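Local coordinates for protein Two-component system sensor histidine kinase (Bacteroides thetaiotaomicron, PDB 3OTT) that probably senses saccharides through this extracellular part and relays the signal by histidine phosphorylation to control transcription, at residues B[75-80]-B[124-129]; B[352-357]-B[633-638]; B[405-410]-B[448-453]; B[475-480]-B[485-490]. All blocks are in the same frame, centred on the assembly; numbering follows the deposited sequence.

Contact 1 of 4, residues B[75-80]-B[124-129]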
# COMPACT_ATOMS: atom_id res chain seq x y z
N TYR B 75 14.96 0.57 19.66
CA TYR B 75 16.04 1.44 20.23
C TYR B 75 15.84 2.92 19.93
O TYR B 75 15.31 3.30 18.90
CB TYR B 75 17.45 1.06 19.74
CG TYR B 75 17.81 -0.41 19.87
CD1 TYR B 75 18.16 -0.97 21.12
CD2 TYR B 75 17.83 -1.24 18.75
CE1 TYR B 75 18.46 -2.33 21.23
CE2 TYR B 75 18.12 -2.61 18.86
CZ TYR B 75 18.43 -3.14 20.09
OH TYR B 75 18.75 -4.49 20.11
N LEU B 76 16.29 3.77 20.81
CA LEU B 76 16.45 5.18 20.49
C LEU B 76 17.95 5.37 20.37
O LEU B 76 18.65 5.15 21.38
CB LEU B 76 15.88 6.09 21.60
CG LEU B 76 14.38 6.42 21.66
CD1 LEU B 76 13.48 5.37 21.09
CD2 LEU B 76 13.96 6.70 23.09
N TYR B 77 18.44 5.65 19.16
CA TYR B 77 19.82 6.05 18.90
C TYR B 77 19.84 7.56 19.00
O TYR B 77 19.12 8.25 18.27
CB TYR B 77 20.30 5.62 17.46
CG TYR B 77 20.80 4.19 17.34
CD1 TYR B 77 20.13 3.14 17.97
CD2 TYR B 77 21.92 3.90 16.58
CE1 TYR B 77 20.60 1.81 17.89
CE2 TYR B 77 22.41 2.59 16.43
CZ TYR B 77 21.75 1.54 17.11
OH TYR B 77 22.24 0.24 16.99
N MET B 78 20.67 8.08 19.87
CA MET B 78 20.67 9.51 20.16
C MET B 78 22.08 10.09 20.07
O MET B 78 23.02 9.51 20.64
CB MET B 78 20.12 9.72 21.58
CG MET B 78 18.67 9.14 21.73
SD MET B 78 18.19 9.36 23.44
CE MET B 78 19.07 8.02 24.28
N GLY B 79 22.24 11.22 19.38
CA GLY B 79 23.56 11.80 19.26
C GLY B 79 23.94 12.64 20.45
O GLY B 79 23.11 13.38 20.94
N THR B 80 25.20 12.55 20.90
CA THR B 80 25.70 13.22 22.13
C THR B 80 27.14 13.69 21.85
O THR B 80 27.66 13.38 20.78
CB THR B 80 25.76 12.23 23.36
OG1 THR B 80 26.71 11.21 23.11
CG2 THR B 80 24.41 11.52 23.66
N TYR B 124 29.46 9.97 8.33
CA TYR B 124 29.69 8.53 8.43
C TYR B 124 28.47 7.77 7.99
O TYR B 124 27.34 8.27 7.98
CB TYR B 124 30.05 8.12 9.89
CG TYR B 124 31.20 8.92 10.45
CD1 TYR B 124 31.00 10.19 10.98
CD2 TYR B 124 32.51 8.41 10.41
CE1 TYR B 124 32.07 10.94 11.49
CE2 TYR B 124 33.56 9.12 10.92
CZ TYR B 124 33.34 10.40 11.44
OH TYR B 124 34.38 11.09 11.94
N THR B 125 28.71 6.53 7.65
CA THR B 125 27.67 5.58 7.44
C THR B 125 27.81 4.45 8.46
O THR B 125 28.94 4.09 8.88
CB THR B 125 27.75 5.17 5.96
OG1 THR B 125 26.67 5.80 5.24
CG2 THR B 125 27.77 3.80 5.72
N TYR B 126 26.67 3.92 8.90
CA TYR B 126 26.65 2.79 9.81
C TYR B 126 25.64 1.75 9.35
O TYR B 126 24.45 2.00 9.36
CB TYR B 126 26.32 3.24 11.22
CG TYR B 126 26.46 2.15 12.27
CD1 TYR B 126 27.64 1.38 12.37
CD2 TYR B 126 25.41 1.86 13.17
CE1 TYR B 126 27.81 0.39 13.36
CE2 TYR B 126 25.56 0.87 14.15
CZ TYR B 126 26.75 0.14 14.25
OH TYR B 126 26.88 -0.85 15.22
N GLN B 127 26.15 0.58 9.00
CA GLN B 127 25.38 -0.43 8.37
C GLN B 127 24.88 -1.33 9.50
O GLN B 127 25.64 -1.83 10.26
CB GLN B 127 26.23 -1.16 7.28
CG GLN B 127 25.41 -1.77 6.09
CD GLN B 127 24.41 -2.92 6.53
OE1 GLN B 127 24.74 -3.81 7.30
NE2 GLN B 127 23.20 -2.89 5.97
N LEU B 128 23.58 -1.46 9.65
CA LEU B 128 23.04 -1.98 10.93
C LEU B 128 23.19 -3.47 11.07
O LEU B 128 23.20 -3.97 12.19
CB LEU B 128 21.59 -1.58 11.12
CG LEU B 128 21.34 -0.06 11.20
CD1 LEU B 128 19.84 0.22 11.12
CD2 LEU B 128 21.94 0.57 12.51
N GLN B 129 23.29 -4.19 9.95
CA GLN B 129 23.53 -5.62 10.04
C GLN B 129 25.00 -5.94 10.26
O GLN B 129 25.36 -6.66 11.18
CB GLN B 129 23.05 -6.35 8.78
CG GLN B 129 23.02 -7.85 8.97
CD GLN B 129 21.71 -8.33 9.70
OE1 GLN B 129 20.98 -7.53 10.29
NE2 GLN B 129 21.41 -9.60 9.60

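Contact 2 of 4, residues B[352-357]-B[633-638]. With TBR (hexatantalum dodecabromide), chain D.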
# COMPACT_ATOMS: atom_id res chain seq x y z
N ALA B 352 -11.33 2.05 13.45
CA ALA B 352 -9.93 2.47 13.45
C ALA B 352 -8.98 1.40 12.83
O ALA B 352 -7.75 1.63 12.68
CB ALA B 352 -9.48 2.94 14.84
N GLY B 353 -9.57 0.26 12.44
CA GLY B 353 -8.85 -0.84 11.81
C GLY B 353 -7.72 -1.48 12.60
O GLY B 353 -6.86 -2.16 12.01
N GLU B 354 -7.70 -1.28 13.93
CA GLU B 354 -6.67 -1.88 14.80
C GLU B 354 -6.62 -3.41 14.73
O GLU B 354 -5.54 -4.00 14.71
CB GLU B 354 -6.86 -1.44 16.24
CG GLU B 354 -6.92 0.03 16.36
CD GLU B 354 -7.26 0.49 17.76
OE1 GLU B 354 -6.58 0.03 18.72
OE2 GLU B 354 -8.20 1.33 17.88
N ARG B 355 -7.78 -4.06 14.72
CA ARG B 355 -7.85 -5.49 14.40
C ARG B 355 -7.76 -5.54 12.89
O ARG B 355 -8.61 -4.94 12.20
CB ARG B 355 -9.18 -6.08 14.86
CG ARG B 355 -9.72 -5.47 16.14
CD ARG B 355 -10.89 -6.25 16.67
NE ARG B 355 -11.82 -5.36 17.36
CZ ARG B 355 -13.13 -5.56 17.46
NH1 ARG B 355 -13.70 -6.64 16.91
NH2 ARG B 355 -13.88 -4.68 18.11
N HIS B 356 -6.75 -6.21 12.35
CA HIS B 356 -6.51 -6.12 10.89
C HIS B 356 -7.29 -7.24 10.20
O HIS B 356 -6.73 -8.20 9.66
CB HIS B 356 -5.00 -6.13 10.57
CG HIS B 356 -4.23 -4.99 11.20
ND1 HIS B 356 -4.38 -3.67 10.82
CD2 HIS B 356 -3.28 -4.98 12.18
CE1 HIS B 356 -3.57 -2.90 11.54
NE2 HIS B 356 -2.90 -3.67 12.37
N ASP B 357 -8.62 -7.10 10.23
CA ASP B 357 -9.56 -8.19 9.92
C ASP B 357 -10.62 -7.76 8.89
O ASP B 357 -11.74 -8.25 8.90
CB ASP B 357 -10.26 -8.67 11.21
CG ASP B 357 -11.17 -7.59 11.84
OD1 ASP B 357 -11.73 -7.91 12.91
OD2 ASP B 357 -11.34 -6.45 11.31
N GLU B 633 -11.03 5.76 19.83
CA GLU B 633 -10.66 5.16 21.09
C GLU B 633 -9.17 4.78 21.02
O GLU B 633 -8.68 4.27 20.01
CB GLU B 633 -11.60 4.00 21.48
CG GLU B 633 -11.59 3.71 23.00
CD GLU B 633 -12.79 2.87 23.52
OE1 GLU B 633 -12.55 1.93 24.32
OE2 GLU B 633 -13.96 3.18 23.17
N ARG B 634 -8.43 5.19 22.04
CA ARG B 634 -7.07 4.79 22.19
C ARG B 634 -6.88 3.84 23.39
O ARG B 634 -7.56 3.98 24.41
CB ARG B 634 -6.20 6.03 22.33
CG ARG B 634 -5.95 6.75 20.99
CD ARG B 634 -5.21 8.07 21.19
NE ARG B 634 -6.16 9.17 21.15
CZ ARG B 634 -6.75 9.74 22.20
NH1 ARG B 634 -6.49 9.35 23.43
NH2 ARG B 634 -7.60 10.73 21.98
N PRO B 635 -5.96 2.88 23.25
CA PRO B 635 -5.65 1.97 24.36
C PRO B 635 -5.03 2.69 25.57
O PRO B 635 -4.27 3.64 25.42
CB PRO B 635 -4.61 1.01 23.78
CG PRO B 635 -3.98 1.81 22.63
CD PRO B 635 -5.16 2.57 22.04
N ILE B 636 -5.36 2.19 26.75
CA ILE B 636 -4.76 2.66 27.99
C ILE B 636 -3.42 1.95 28.13
O ILE B 636 -3.37 0.78 27.89
CB ILE B 636 -5.65 2.22 29.14
CG1 ILE B 636 -7.07 2.71 28.90
CG2 ILE B 636 -5.07 2.55 30.54
CD1 ILE B 636 -8.07 2.11 29.91
N LEU B 637 -2.37 2.68 28.49
CA LEU B 637 -1.05 2.17 28.84
C LEU B 637 -0.72 2.53 30.28
O LEU B 637 -1.17 3.53 30.83
CB LEU B 637 0.04 2.91 28.06
CG LEU B 637 0.30 2.87 26.55
CD1 LEU B 637 -0.85 3.44 25.73
CD2 LEU B 637 1.58 3.70 26.28
N LEU B 638 0.15 1.74 30.86
CA LEU B 638 0.67 2.04 32.16
C LEU B 638 2.04 2.62 31.93
O LEU B 638 2.82 2.06 31.19
CB LEU B 638 0.72 0.74 32.96
CG LEU B 638 -0.35 0.43 34.01
CD1 LEU B 638 -1.64 1.08 33.74
CD2 LEU B 638 -0.49 -1.10 34.15
TA1 TBR D . -2.62 6.04 14.22
TA2 TBR D . -2.27 6.70 16.86
TA3 TBR D . -4.58 5.21 16.07
TA4 TBR D . -2.52 4.03 17.60
TA5 TBR D . -2.86 3.37 14.90
TA6 TBR D . -0.65 4.88 15.66
BR1 TBR D . -2.42 8.53 14.93
BR2 TBR D . -5.16 6.48 13.80
BR3 TBR D . -2.98 4.21 12.44
BR4 TBR D . -0.21 5.89 13.30
BR5 TBR D . -4.69 7.45 17.43
BR6 TBR D . -5.48 3.08 14.90
BR7 TBR D . -2.76 1.56 16.77
BR8 TBR D . 0.01 3.48 17.78
BR9 TBR D . -2.14 5.92 19.35
BRA TBR D . -5.05 3.91 18.29
BRB TBR D . -0.42 2.62 14.38
BRC TBR D . 0.27 7.02 16.83

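Contact 3 of 4, residues B[405-410]-B[448-453]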
# COMPACT_ATOMS: atom_id res chain seq x y z
N ILE B 405 -24.20 -15.26 -1.88
CA ILE B 405 -24.97 -16.15 -2.74
C ILE B 405 -25.70 -15.23 -3.71
O ILE B 405 -26.41 -14.32 -3.28
CB ILE B 405 -26.04 -16.96 -1.95
CG1 ILE B 405 -25.41 -18.08 -1.14
CG2 ILE B 405 -27.10 -17.59 -2.89
CD1 ILE B 405 -25.12 -17.72 0.24
N HIS B 406 -25.53 -15.50 -5.00
CA HIS B 406 -26.03 -14.67 -6.06
C HIS B 406 -27.36 -15.26 -6.54
O HIS B 406 -27.53 -16.50 -6.53
CB HIS B 406 -25.01 -14.70 -7.19
CG HIS B 406 -25.42 -13.93 -8.41
ND1 HIS B 406 -25.97 -14.53 -9.52
CD2 HIS B 406 -25.37 -12.61 -8.69
CE1 HIS B 406 -26.22 -13.61 -10.45
NE2 HIS B 406 -25.86 -12.44 -9.97
N TYR B 407 -28.27 -14.37 -6.93
CA TYR B 407 -29.57 -14.73 -7.49
C TYR B 407 -29.90 -13.99 -8.79
O TYR B 407 -29.69 -12.77 -8.91
CB TYR B 407 -30.73 -14.42 -6.49
CG TYR B 407 -30.58 -15.03 -5.13
CD1 TYR B 407 -30.99 -16.35 -4.88
CD2 TYR B 407 -30.00 -14.31 -4.08
CE1 TYR B 407 -30.85 -16.93 -3.64
CE2 TYR B 407 -29.87 -14.88 -2.81
CZ TYR B 407 -30.30 -16.19 -2.60
OH TYR B 407 -30.13 -16.76 -1.35
N ASN B 408 -30.47 -14.72 -9.74
CA ASN B 408 -30.99 -14.18 -11.00
C ASN B 408 -32.56 -14.21 -10.95
O ASN B 408 -33.16 -15.30 -10.85
CB ASN B 408 -30.60 -15.10 -12.18
CG ASN B 408 -29.09 -15.19 -12.42
OD1 ASN B 408 -28.40 -14.17 -12.63
ND2 ASN B 408 -28.57 -16.46 -12.44
N ILE B 409 -33.20 -13.06 -11.10
CA ILE B 409 -34.65 -12.93 -11.02
C ILE B 409 -35.22 -12.27 -12.27
O ILE B 409 -34.72 -11.22 -12.69
CB ILE B 409 -35.00 -12.06 -9.79
CG1 ILE B 409 -34.59 -12.78 -8.49
CG2 ILE B 409 -36.45 -11.59 -9.82
CD1 ILE B 409 -34.50 -11.83 -7.29
N VAL B 410 -36.24 -12.87 -12.87
CA VAL B 410 -36.90 -12.30 -14.04
C VAL B 410 -38.40 -12.20 -13.80
O VAL B 410 -38.92 -12.88 -12.94
CB VAL B 410 -36.66 -13.13 -15.32
CG1 VAL B 410 -35.16 -13.21 -15.64
CG2 VAL B 410 -37.24 -14.50 -15.20
N LYS B 448 -38.99 -18.71 -0.68
CA LYS B 448 -38.88 -19.46 -1.92
C LYS B 448 -37.64 -19.03 -2.72
O LYS B 448 -36.90 -19.85 -3.24
CB LYS B 448 -40.20 -19.40 -2.72
CG LYS B 448 -41.10 -20.53 -2.36
CD LYS B 448 -42.57 -20.27 -2.59
CE LYS B 448 -42.90 -20.10 -4.08
NZ LYS B 448 -44.26 -20.68 -4.31
N LEU B 449 -37.33 -17.75 -2.76
CA LEU B 449 -36.11 -17.41 -3.45
C LEU B 449 -34.90 -18.11 -2.77
O LEU B 449 -34.08 -18.75 -3.45
CB LEU B 449 -35.92 -15.90 -3.49
CG LEU B 449 -34.62 -15.40 -4.09
CD1 LEU B 449 -34.61 -15.66 -5.58
CD2 LEU B 449 -34.44 -13.92 -3.72
N MET B 450 -34.80 -17.99 -1.44
CA MET B 450 -33.66 -18.58 -0.69
C MET B 450 -33.52 -20.08 -0.90
O MET B 450 -32.39 -20.63 -0.93
CB MET B 450 -33.78 -18.27 0.80
CG MET B 450 -33.37 -16.86 1.14
SD MET B 450 -33.66 -16.30 2.81
CE MET B 450 -32.86 -17.53 3.85
N GLN B 451 -34.66 -20.74 -1.07
CA GLN B 451 -34.65 -22.18 -1.22
C GLN B 451 -34.56 -22.61 -2.67
O GLN B 451 -34.30 -23.76 -2.94
CB GLN B 451 -35.85 -22.85 -0.49
CG GLN B 451 -36.02 -22.40 0.96
CD GLN B 451 -34.95 -22.94 1.94
OE1 GLN B 451 -34.94 -24.15 2.26
NE2 GLN B 451 -34.09 -22.04 2.45
N SER B 452 -34.76 -21.69 -3.60
CA SER B 452 -34.69 -22.05 -5.02
C SER B 452 -33.36 -22.63 -5.51
O SER B 452 -32.28 -22.29 -5.06
CB SER B 452 -35.05 -20.87 -5.94
OG SER B 452 -34.86 -21.25 -7.30
N THR B 453 -33.47 -23.51 -6.48
CA THR B 453 -32.32 -24.21 -6.97
C THR B 453 -32.24 -24.02 -8.49
O THR B 453 -31.32 -24.47 -9.15
CB THR B 453 -32.37 -25.68 -6.50
OG1 THR B 453 -31.09 -26.26 -6.67
CG2 THR B 453 -33.44 -26.52 -7.24
O HOH W 1 -30.05 -19.40 -1.14

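Contact 4 of 4, residues B[475-480]-B[485-490]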
# COMPACT_ATOMS: atom_id res chain seq x y z
N ASN B 475 -34.99 4.39 -8.55
CA ASN B 475 -33.86 4.60 -7.66
C ASN B 475 -34.03 4.00 -6.27
O ASN B 475 -33.11 3.37 -5.82
CB ASN B 475 -33.42 6.09 -7.56
CG ASN B 475 -32.49 6.57 -8.75
OD1 ASN B 475 -32.70 6.25 -9.92
ND2 ASN B 475 -31.48 7.40 -8.41
N GLN B 476 -35.13 4.27 -5.58
CA GLN B 476 -35.38 3.91 -4.15
C GLN B 476 -36.88 3.66 -3.93
O GLN B 476 -37.75 4.37 -4.47
CB GLN B 476 -35.04 5.05 -3.19
CG GLN B 476 -33.59 5.27 -2.89
CD GLN B 476 -33.22 6.75 -2.83
OE1 GLN B 476 -33.33 7.46 -3.82
NE2 GLN B 476 -32.77 7.20 -1.70
N ILE B 477 -37.18 2.67 -3.11
CA ILE B 477 -38.54 2.30 -2.81
C ILE B 477 -38.56 2.23 -1.28
O ILE B 477 -37.70 1.60 -0.71
CB ILE B 477 -38.95 0.97 -3.50
CG1 ILE B 477 -37.89 -0.15 -3.28
CG2 ILE B 477 -39.13 1.16 -5.01
CD1 ILE B 477 -38.22 -1.53 -3.88
N ILE B 478 -39.54 2.89 -0.64
CA ILE B 478 -39.61 2.97 0.82
C ILE B 478 -41.03 2.70 1.40
O ILE B 478 -42.01 3.35 0.99
CB ILE B 478 -39.01 4.32 1.31
CG1 ILE B 478 -37.66 4.55 0.59
CG2 ILE B 478 -38.89 4.35 2.86
CD1 ILE B 478 -36.58 5.18 1.33
N PRO B 479 -41.17 1.70 2.30
CA PRO B 479 -42.46 1.54 2.97
C PRO B 479 -42.78 2.71 3.91
O PRO B 479 -41.90 3.31 4.50
CB PRO B 479 -42.32 0.22 3.78
CG PRO B 479 -40.85 0.07 4.03
CD PRO B 479 -40.17 0.73 2.79
N ASP B 480 -44.06 3.03 3.97
CA ASP B 480 -44.75 3.84 4.97
C ASP B 480 -44.90 3.17 6.29
O ASP B 480 -44.60 1.99 6.39
CB ASP B 480 -46.25 3.91 4.53
CG ASP B 480 -46.59 5.22 4.05
OD1 ASP B 480 -45.74 6.10 4.38
OD2 ASP B 480 -47.59 5.37 3.34
N VAL B 485 -46.05 1.82 -0.37
CA VAL B 485 -44.68 1.81 -0.84
C VAL B 485 -44.49 3.05 -1.72
O VAL B 485 -45.22 3.27 -2.70
CB VAL B 485 -44.32 0.52 -1.63
CG1 VAL B 485 -42.87 0.58 -2.04
CG2 VAL B 485 -44.53 -0.71 -0.81
N TRP B 486 -43.49 3.84 -1.39
CA TRP B 486 -43.24 5.09 -2.09
C TRP B 486 -42.00 4.89 -2.93
O TRP B 486 -41.05 4.20 -2.50
CB TRP B 486 -43.05 6.26 -1.11
CG TRP B 486 -44.29 6.58 -0.33
CD1 TRP B 486 -44.72 5.97 0.81
CD2 TRP B 486 -45.25 7.56 -0.65
NE1 TRP B 486 -45.89 6.50 1.22
CE2 TRP B 486 -46.26 7.49 0.35
CE3 TRP B 486 -45.39 8.48 -1.69
CZ2 TRP B 486 -47.39 8.32 0.35
CZ3 TRP B 486 -46.51 9.33 -1.70
CH2 TRP B 486 -47.50 9.24 -0.68
N VAL B 487 -42.02 5.49 -4.12
CA VAL B 487 -41.11 5.10 -5.19
C VAL B 487 -40.46 6.35 -5.78
O VAL B 487 -41.16 7.26 -6.25
CB VAL B 487 -41.91 4.47 -6.30
CG1 VAL B 487 -40.98 4.11 -7.48
CG2 VAL B 487 -42.66 3.28 -5.78
N LEU B 488 -39.14 6.40 -5.71
CA LEU B 488 -38.37 7.45 -6.37
C LEU B 488 -37.89 6.94 -7.77
O LEU B 488 -37.22 5.90 -7.84
CB LEU B 488 -37.22 7.84 -5.45
CG LEU B 488 -36.23 8.98 -5.80
CD1 LEU B 488 -35.43 8.57 -7.01
CD2 LEU B 488 -36.86 10.40 -6.06
N LEU B 489 -38.32 7.61 -8.85
CA LEU B 489 -37.88 7.31 -10.22
C LEU B 489 -36.79 8.27 -10.72
O LEU B 489 -36.74 9.39 -10.31
CB LEU B 489 -39.06 7.27 -11.23
CG LEU B 489 -40.20 6.33 -10.76
CD1 LEU B 489 -41.23 7.08 -9.87
CD2 LEU B 489 -40.86 5.62 -11.87
N TYR B 490 -35.92 7.81 -11.60
CA TYR B 490 -34.82 8.63 -12.11
C TYR B 490 -35.40 9.71 -13.05
O TYR B 490 -36.21 9.40 -13.96
CB TYR B 490 -33.79 7.73 -12.81
CG TYR B 490 -32.64 8.46 -13.52
CD1 TYR B 490 -31.57 9.03 -12.78
CD2 TYR B 490 -32.61 8.59 -14.93
CE1 TYR B 490 -30.51 9.70 -13.42
CE2 TYR B 490 -31.53 9.27 -15.60
CZ TYR B 490 -30.48 9.81 -14.82
OH TYR B 490 -29.42 10.47 -15.42

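Contact 1 of 4, residues B[75-80]-B[124-129]
Tyr77 reaches across from strand 75-79 to Tyr126 and Leu128, and this one side chain carries the whole contact, which buries just 79 Å² in all. Along the first strand, Tyr75 precedes it on the same side of the sheet; its CB lies at the edge of the Tyr77 ring and in the ring plane. The Tyr75 hydroxyl group is hydrogen-bonded to His372 of the second subunit. At Tyr77 the backbone is still far from the other segment, 11.8 Å from its CA to that of Leu128, and the ring bridges the gap. Tyr77 CE2 comes to 4.3 Å from Tyr126 CE2, which sits at the edge of the Tyr77 ring near its plane. The same Tyr77 CE2 lies 4.4 Å from Leu128 CD2, approached obliquely. Both contacts are apolar. The strands belong to successive four-stranded blades of a beta-propeller, 75-79 being second in its blade and 122-127 third in the next, so the packing is between blades and not within a sheet. Tyr126 has CG anti to its own N (chi1 -172°), which swings its ring toward the earlier blade; there it also packs edge-to-face with Phe101 and bonds Thr99 through its hydroxyl group. Further on, Met78 pairs with Leu85 and Gly79 with Cys67 through the backbone, tying this strand to both its neighbours.

Contact 2 of 4, residues B[352-357]-B[633-638]
Two acceptors face each other where Glu354 OE2 approaches the backbone O of Glu633 to 3.7 Å, with no hydrogen bond between the segments, and a hexatantalum dodecabromide cluster lies beside Glu354. Glu354 OE1 comes to 4.4 Å from Pro635 CD. Glu354 runs out extended beyond CG, and its CG meets the cluster at BR6 (3.7 Å), while both carboxylate oxygens lie near BRA. Ala352 O is also close to BR6, at 3.5 Å, and is hydrogen-bonded to Gln316, another pocket residue. From the other segment Pro635 CD touches BRA at 4.0 Å. Arg634 lays its aliphatic part along the cluster, CG being 3.8 Å from BR5, and BR5 sits at the edge of its guanidinium group. The chain bends at chi3 (-100°), and the group is held by Asp680 O and Gln631. Loop 352-357 of the second propeller and 633-638, leading into the C-terminal beta-sandwich, flank the cluster where these domains meet the first propeller. The cluster is a crystallographic heavy-atom reagent whose core is normally cationic, so the nearby Glu354 carboxylate and Ala352 carbonyl oxygen are consistent with electrostatic attraction supplemented by van der Waals contacts to bromide.

Contact 3 of 4, residues B[405-410]-B[448-453]
Apolar packing dominates where Leu449 leans over Tyr407. Leu449 CG lies over one face of the Tyr407 ring in a CH-pi contact, 4.2 Å from the centroid and 25° off the normal, offset toward the rim. With chi1 at 175°, Leu449 directs its branches toward Tyr407 and Ile409, CD1 reaching Tyr407 CD1 at 3.8 Å. The same methyl touches Ile409 CG1 at 4.1 Å, the two side chains crossing at about a right angle. Val444 and Tyr457 also border Leu449. These segments come from adjacent blades of the second beta-propeller: 403-410 is the outer strand of one, and helix 446-451, in a structure with almost no helix, sits between the third and fourth strands of the next. The outer strands 403-410 and 457-463 pair in parallel, continuing one sheet into the other beside this contact. Polar contacts gather at the phenol. A water lies 2.6 Å from Tyr407 OH and donates to Met450 O at 2.7 Å, bridging strand and helix end. Tyr407 OH is also hydrogen-bonded to Arg396 NE of its own blade, which leaves it gripped by two partners.

Contact 4 of 4, residues B[475-480]-B[485-490]
The indole of Trp486 is met at its edge by Asp480 and by Ile478 O, both near the ring plane. Its NE1 donates to Asp480 OD2 at 2.9 Å in a nearly straight bond (167°). The carboxylate is turned 72° from the ring plane, so that OD2 is approached from above the carboxylate plane, and Asn484 ND2 also bonds this oxygen. At the other end the planes of the Asn475 amide and the Tyr490 ring differ by 13°, but the two meet through Asn475 OD1 and the Tyr490 CB methylene, 3.4 Å apart. The two strands form an antiparallel hairpin, the first two strands of a blade of the second propeller. Ile478 and Trp486 make a hydrogen-bonded pair, joined by bonds of 2.7 Å (Ile478 N to Trp486 O) and 2.8 Å (Trp486 N to Ile478 O). Leu488 N donates to Gln476 O at 2.8 Å. Asn475 and Gln476 both face Leu488, a classic beta bulge, and both N atoms reach Leu488 O, Gln476 weakly. Ile477 CG2 touches Val487 CG2 at 4.2 Å on the face that Phe425 of the preceding blade covers, while Ile478 on the reverse face packs on Leu522 of the next.

From the N terminus, contact 1 closes the first loop, joining two successive blades of the first propeller. The chain then completes that propeller, passes into the second, and opens contact 2 at 352-357, a loop there that returns to its partner only at 633-638, where the C-terminal sandwich begins. Contacts 3 and 4 both nest inside this long loop and follow in series: 405-410 with 448-453 links neighbouring blades, and 475-480 with 485-490 is the hairpin opening the following blade. Their centres are 23 Å apart. Contact 1 lies on the opposite side of the chain's centre from both, and contact 2, nearer that centre, is where the second propeller meets the sandwich.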